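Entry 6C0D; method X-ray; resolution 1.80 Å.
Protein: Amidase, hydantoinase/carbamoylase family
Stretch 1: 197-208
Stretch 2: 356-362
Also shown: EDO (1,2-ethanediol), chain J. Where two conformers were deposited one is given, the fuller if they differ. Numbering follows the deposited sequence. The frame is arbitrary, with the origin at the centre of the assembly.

Stretch 1 (197-208) IEQGGRLEASAK
Stretch 2, residues 356-362: GQWMHMP

Stretch 1 leaves a strand at Ile197-Glu198, turns through Gln199-Gly201 and enters a short helix at Arg202, with Gly201 as N-cap at phi/psi 142/-23, angles that would jam a CB against the preceding carbonyl. Stretch 2 is an extended strand from Trp358 onward. The helix and strand axes approach to 10.0 Å with 142° between their N-to-C directions, so the segments run roughly antiparallel: CA of Lys208 lies 4.7 Å from CA of Gln357, and CA of Arg202 lies 8.2 Å from CA of Met361. Together they bury 453 Å², and no backbone-to-backbone hydrogen bond joins them.

Gly356 (74/3) offers its carbonyl to the one hydrogen bond across the interface, Lys208 NZ to Gly356 O at 3.2 Å. Lys208 (-91/167) reaches it with chi angles m, m, t, t (-55°, -79°, -159°, -167°), its outer carbons extended along stretch 2. Its backbone follows a Schellman motif, in which Ala207 takes positive phi (59/24), Ala207 N bonds Glu204 O at 2.8 Å and Lys208 N bonds Leu203 O at 3.3 Å.

Gln357 (-129/27; chi1 and chi2 both m, chi3 -5°) meets stretch 1 with both backbone and side chain: Lys208 CB is 3.6 Å from Gln357 O, and Lys208 CD is 4.1 Å from Gln357 OE1. Gln357 OE1 is also 3.5 Å from Ala207 O; both atoms are acceptors, so this is proximity without a bond.

Trp358 (-134/159; chi1 p, chi2 -84°) points its CB away, yet its N lies 3.9 Å from Lys208 CD. A water donates to Trp358 O at 2.8 Å and accepts a weak bond from Lys208 NZ at 3.4 Å, a second, solvent-mediated link.

Met359 (-152/155; p, t, m) points toward stretch 1. Its SD sits 4.0 Å from Lys208 CG and 3.7 Å from Ser206 OG, whose hydroxyl instead donates to Arg202 O at 3.2 Å. Met359 CG meets Leu203 CD1 at 4.1 Å, while Met359 CE lies 4.0 Å from Arg202 CG, using the aliphatic part of the arginine.

His360 (-77/148) makes no contact, as strand alternation predicts. Met361 (-167/152; p, t, m) again points toward stretch 1: its SD is 3.9 Å from Leu203 CD1 (Leu203 chi1 t, chi2 p), and its CE is 4.1 Å from Arg202 CG and a close 3.0 Å from Glu198 OE1. Glu198 (chi1 and chi2 both t) is anchored by Leu203 N donating to Glu198 OE2 at 3.0 Å and 163°, tying the strand end to the helix start.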

ATOM      1  N   ILE A 197      -0.940 -32.081  -7.078  1.00 18.53           N
ATOM      2  CA  ILE A 197      -1.989 -31.702  -6.143  1.00 19.49           C
ATOM      3  C   ILE A 197      -2.661 -30.423  -6.630  1.00 23.78           C
ATOM      4  O   ILE A 197      -2.104 -29.653  -7.419  1.00 24.77           O
ATOM      5  CB  ILE A 197      -1.439 -31.497  -4.717  1.00 29.46           C
ATOM      6  CG1 ILE A 197      -0.402 -30.361  -4.737  1.00 29.71           C
ATOM      7  CG2 ILE A 197      -0.852 -32.769  -4.169  1.00 27.77           C
ATOM      8  CD1 ILE A 197      -0.169 -29.719  -3.373  1.00 33.41           C
ATOM      9  N   GLU A 198      -3.860 -30.178  -6.112  1.00 25.34           N
ATOM     10  CA  GLU A 198      -4.480 -28.858  -6.148  1.00 35.76           C
ATOM     11  C   GLU A 198      -5.022 -28.541  -4.756  1.00 42.81           C
ATOM     12  O   GLU A 198      -5.963 -29.193  -4.294  1.00 35.49           O
ATOM     13  CB  GLU A 198      -5.611 -28.798  -7.177  1.00 25.31           C
ATOM     14  CG  GLU A 198      -6.052 -27.369  -7.381  1.00 35.76           C
ATOM     15  CD  GLU A 198      -7.494 -27.191  -7.809  1.00 48.25           C
ATOM     16  OE1 GLU A 198      -7.658 -26.505  -8.837  1.00 59.83           O
ATOM     17  OE2 GLU A 198      -8.449 -27.669  -7.122  1.00 37.87           O
ATOM     18  N   GLN A 199      -4.425 -27.541  -4.106  0.55 47.02           N
ATOM     19  CA  GLN A 199      -4.908 -26.970  -2.853  0.55 55.21           C
ATOM     20  C   GLN A 199      -5.842 -25.781  -3.071  0.55 58.81           C
ATOM     21  O   GLN A 199      -6.566 -25.400  -2.141  0.55 66.49           O
ATOM     22  CB  GLN A 199      -3.701 -26.546  -1.996  0.55 58.75           C
ATOM     23  CG  GLN A 199      -4.001 -25.887  -0.651  0.55 65.66           C
ATOM     24  CD  GLN A 199      -2.735 -25.418   0.047  0.55 68.44           C
ATOM     25  OE1 GLN A 199      -2.358 -25.946   1.092  0.55 70.71           O
ATOM     26  NE2 GLN A 199      -2.068 -24.427  -0.536  0.55 68.75           N
ATOM     27  N   GLY A 200      -5.871 -25.226  -4.289  1.00 62.56           N
ATOM     28  CA  GLY A 200      -6.563 -23.965  -4.527  1.00 73.52           C
ATOM     29  C   GLY A 200      -8.028 -23.977  -4.139  1.00 67.37           C
ATOM     30  O   GLY A 200      -8.531 -23.012  -3.552  1.00 54.89           O
ATOM     31  N   GLY A 201      -8.736 -25.052  -4.472  1.00 39.33           N
ATOM     32  CA  GLY A 201     -10.063 -25.196  -3.921  1.00 46.33           C
ATOM     33  C   GLY A 201     -11.154 -25.767  -4.803  1.00 41.99           C
ATOM     34  O   GLY A 201     -12.134 -26.274  -4.259  1.00 54.26           O
ATOM     35  N   ARG A 202     -11.029 -25.703  -6.132  1.00 37.53           N
ATOM     36  CA  ARG A 202     -12.129 -26.146  -6.990  0.71 40.80           C
ATOM     37  C   ARG A 202     -12.413 -27.629  -6.788  1.00 32.28           C
ATOM     38  O   ARG A 202     -13.557 -28.032  -6.540  1.00 32.35           O
ATOM     39  CB  ARG A 202     -11.824 -25.855  -8.455  0.71 44.04           C
ATOM     40  CG  ARG A 202     -12.790 -26.521  -9.440  0.71 45.59           C
ATOM     41  CD  ARG A 202     -14.170 -25.879  -9.427  0.71 49.56           C
ATOM     42  NE  ARG A 202     -14.236 -24.695 -10.281  0.71 55.39           N
ATOM     43  CZ  ARG A 202     -15.114 -23.703 -10.130  0.71 57.20           C
ATOM     44  NH1 ARG A 202     -15.089 -22.665 -10.958  0.71 54.05           N
ATOM     45  NH2 ARG A 202     -16.005 -23.739  -9.145  0.71 52.02           N
ATOM     46  N   LEU A 203     -11.379 -28.451  -6.855  1.00 36.70           N
ATOM     47  CA  LEU A 203     -11.545 -29.861  -6.558  1.00 40.28           C
ATOM     48  C   LEU A 203     -12.078 -30.054  -5.142  1.00 41.93           C
ATOM     49  O   LEU A 203     -13.070 -30.765  -4.932  1.00 42.67           O
ATOM     50  CB  LEU A 203     -10.203 -30.560  -6.787  1.00 41.17           C
ATOM     51  CG  LEU A 203     -10.179 -32.033  -7.146  1.00 29.09           C
ATOM     52  CD1 LEU A 203     -11.171 -32.417  -8.231  1.00 22.23           C
ATOM     53  CD2 LEU A 203      -8.779 -32.430  -7.496  1.00 21.59           C
ATOM     54  N   GLU A 204     -11.490 -29.356  -4.158  1.00 45.51           N
ATOM     55  CA  GLU A 204     -11.995 -29.439  -2.784  1.00 46.07           C
ATOM     56  C   GLU A 204     -13.415 -28.897  -2.664  1.00 42.93           C
ATOM     57  O   GLU A 204     -14.275 -29.515  -2.029  1.00 43.74           O
ATOM     58  CB  GLU A 204     -11.077 -28.691  -1.814  1.00 55.62           C
ATOM     59  CG  GLU A 204     -11.716 -28.518  -0.430  1.00 64.81           C
ATOM     60  CD  GLU A 204     -10.933 -27.606   0.498  1.00 74.50           C
ATOM     61  OE1 GLU A 204     -10.133 -28.122   1.310  1.00 76.79           O
ATOM     62  OE2 GLU A 204     -11.119 -26.374   0.418  1.00 72.32           O
ATOM     63  N   ALA A 205     -13.681 -27.724  -3.247  1.00 44.01           N
ATOM     64  CA  ALA A 205     -15.016 -27.150  -3.126  1.00 41.87           C
ATOM     65  C   ALA A 205     -16.084 -28.057  -3.722  1.00 40.57           C
ATOM     66  O   ALA A 205     -17.233 -28.031  -3.267  1.00 43.70           O
ATOM     67  CB  ALA A 205     -15.078 -25.771  -3.788  1.00 47.27           C
ATOM     68  N   SER A 206     -15.738 -28.846  -4.748  1.00 41.37           N
ATOM     69  CA  SER A 206     -16.685 -29.793  -5.324  1.00 40.66           C
ATOM     70  C   SER A 206     -16.753 -31.104  -4.551  1.00 36.13           C
ATOM     71  O   SER A 206     -17.623 -31.927  -4.846  1.00 41.78           O
ATOM     72  CB  SER A 206     -16.323 -30.071  -6.787  1.00 50.58           C
ATOM     73  OG  SER A 206     -16.426 -28.887  -7.565  1.00 55.49           O
ATOM     74  N   ALA A 207     -15.891 -31.290  -3.548  1.00 31.73           N
ATOM     75  CA  ALA A 207     -15.788 -32.519  -2.758  1.00 28.36           C
ATOM     76  C   ALA A 207     -15.477 -33.732  -3.630  1.00 26.14           C
ATOM     77  O   ALA A 207     -15.774 -34.872  -3.246  1.00 30.68           O
ATOM     78  CB  ALA A 207     -17.050 -32.777  -1.916  1.00 35.08           C
ATOM     79  N   LYS A 208     -14.872 -33.506  -4.798  1.00 19.91           N
ATOM     80  CA  LYS A 208     -14.437 -34.595  -5.670  1.00 21.34           C
ATOM     81  C   LYS A 208     -12.999 -34.983  -5.334  1.00 20.76           C
ATOM     82  O   LYS A 208     -12.284 -34.264  -4.637  1.00 23.80           O
ATOM     83  CB  LYS A 208     -14.519 -34.192  -7.143  1.00 27.65           C
ATOM     84  CG  LYS A 208     -15.863 -33.703  -7.629  1.00 37.45           C
ATOM     85  CD  LYS A 208     -16.816 -34.841  -7.901  1.00 31.27           C
ATOM     86  CE  LYS A 208     -17.917 -34.377  -8.839  1.00 34.85           C
ATOM     87  NZ  LYS A 208     -19.044 -35.331  -8.892  1.00 40.14           N
ATOM     88  N   GLY A 356     -18.213 -41.213 -10.052  1.00 14.75           N
ATOM     89  CA  GLY A 356     -18.926 -40.174  -9.344  1.00 16.28           C
ATOM     90  C   GLY A 356     -18.066 -39.244  -8.515  1.00 15.91           C
ATOM     91  O   GLY A 356     -18.620 -38.360  -7.838  1.00 18.14           O
ATOM     92  N   GLN A 357     -16.740 -39.395  -8.550  1.00 15.13           N
ATOM     93  CA  GLN A 357     -15.867 -38.567  -7.719  1.00 14.86           C
ATOM     94  C   GLN A 357     -14.757 -37.920  -8.542  1.00 17.29           C
ATOM     95  O   GLN A 357     -13.681 -37.625  -8.018  1.00 17.05           O
ATOM     96  CB  GLN A 357     -15.280 -39.392  -6.568  1.00 14.90           C
ATOM     97  CG  GLN A 357     -16.373 -39.950  -5.642  1.00 15.83           C
ATOM     98  CD  GLN A 357     -17.150 -38.893  -4.879  1.00 17.11           C
ATOM     99  OE1 GLN A 357     -16.851 -37.691  -4.931  1.00 19.76           O
ATOM    100  NE2 GLN A 357     -18.167 -39.344  -4.135  1.00 18.99           N
ATOM    101  N   TRP A 358     -14.989 -37.696  -9.837  1.00 15.84           N
ATOM    102  CA  TRP A 358     -13.994 -37.031 -10.670  1.00 15.56           C
ATOM    103  C   TRP A 358     -14.648 -35.956 -11.531  1.00 18.45           C
ATOM    104  O   TRP A 358     -15.866 -35.966 -11.761  1.00 17.99           O
ATOM    105  CB  TRP A 358     -13.246 -38.047 -11.562  1.00 15.49           C
ATOM    106  CG  TRP A 358     -14.105 -38.608 -12.652  1.00 19.04           C
ATOM    107  CD1 TRP A 358     -14.972 -39.668 -12.561  1.00 17.25           C
ATOM    108  CD2 TRP A 358     -14.202 -38.117 -13.999  1.00 14.63           C
ATOM    109  NE1 TRP A 358     -15.608 -39.861 -13.785  1.00 18.53           N
ATOM    110  CE2 TRP A 358     -15.148 -38.924 -14.677  1.00 20.34           C
ATOM    111  CE3 TRP A 358     -13.582 -37.068 -14.695  1.00 15.35           C
ATOM    112  CZ2 TRP A 358     -15.488 -38.718 -16.028  1.00 22.45           C
ATOM    113  CZ3 TRP A 358     -13.916 -36.860 -16.044  1.00 18.16           C
ATOM    114  CH2 TRP A 358     -14.870 -37.675 -16.688  1.00 18.56           C
ATOM    115  N   MET A 359     -13.835 -35.000 -12.002  1.00 14.55           N
ATOM    116  CA  MET A 359     -14.368 -33.965 -12.892  1.00 15.97           C
ATOM    117  C   MET A 359     -13.275 -33.455 -13.823  1.00 19.51           C
ATOM    118  O   MET A 359     -12.085 -33.521 -13.512  1.00 17.64           O
ATOM    119  CB  MET A 359     -14.948 -32.765 -12.124  1.00 15.68           C
ATOM    120  CG  MET A 359     -13.894 -32.057 -11.242  1.00 18.83           C
ATOM    121  SD  MET A 359     -14.555 -30.817 -10.073  1.00 28.44           S
ATOM    122  CE  MET A 359     -14.835 -29.466 -11.189  1.00 30.61           C
ATOM    123  N   HIS A 360     -13.698 -32.924 -14.970  1.00 20.17           N
ATOM    124  CA  HIS A 360     -12.818 -32.091 -15.784  1.00 18.16           C
ATOM    125  C   HIS A 360     -12.706 -30.703 -15.162  1.00 18.81           C
ATOM    126  O   HIS A 360     -13.663 -30.179 -14.576  1.00 18.68           O
ATOM    127  CB  HIS A 360     -13.363 -31.930 -17.208  1.00 18.89           C
ATOM    128  CG  HIS A 360     -13.251 -33.159 -18.055  1.00 19.22           C
ATOM    129  ND1 HIS A 360     -14.292 -34.044 -18.221  1.00 21.91           N
ATOM    130  CD2 HIS A 360     -12.235 -33.620 -18.826  1.00 19.76           C
ATOM    131  CE1 HIS A 360     -13.916 -35.016 -19.036  1.00 21.43           C
ATOM    132  NE2 HIS A 360     -12.671 -34.781 -19.419  1.00 25.22           N
ATOM    133  N   MET A 361     -11.539 -30.083 -15.335  1.00 18.02           N
ATOM    134  CA  MET A 361     -11.326 -28.745 -14.775  1.00 16.74           C
ATOM    135  C   MET A 361     -10.065 -28.141 -15.370  1.00 16.84           C
ATOM    136  O   MET A 361      -9.144 -28.876 -15.733  1.00 18.89           O
ATOM    137  CB  MET A 361     -11.179 -28.812 -13.243  1.00 18.37           C
ATOM    138  CG  MET A 361     -10.041 -29.777 -12.843  1.00 16.00           C
ATOM    139  SD  MET A 361      -9.928 -29.975 -11.030  1.00 22.01           S
ATOM    140  CE  MET A 361      -9.302 -28.365 -10.562  1.00 24.68           C
ATOM    141  N   PRO A 362      -9.978 -26.820 -15.472  1.00 18.09           N
ATOM    142  CA  PRO A 362      -8.712 -26.202 -15.868  1.00 18.43           C
ATOM    143  C   PRO A 362      -7.731 -26.220 -14.709  1.00 20.90           C
ATOM    144  O   PRO A 362      -8.113 -26.377 -13.539  1.00 19.45           O
ATOM    145  CB  PRO A 362      -9.121 -24.766 -16.217  1.00 20.01           C
ATOM    146  CG  PRO A 362     -10.265 -24.500 -15.221  1.00 25.97           C
ATOM    147  CD  PRO A 362     -11.021 -25.816 -15.174  1.00 20.86           C
TER
HETATM  148  C1  EDO J 509     -12.208 -34.090  -1.546  1.00 54.49           C
HETATM  149  O1  EDO J 509     -12.160 -32.821  -2.213  1.00 39.87           O
HETATM  150  C2  EDO J 509     -11.632 -34.009  -0.135  1.00 56.93           C
HETATM  151  O2  EDO J 509     -12.701 -34.225   0.802  1.00 55.29           O
HETATM  152  O   HOH W   1     -17.978 -37.636 -11.112  1.00 27.01           O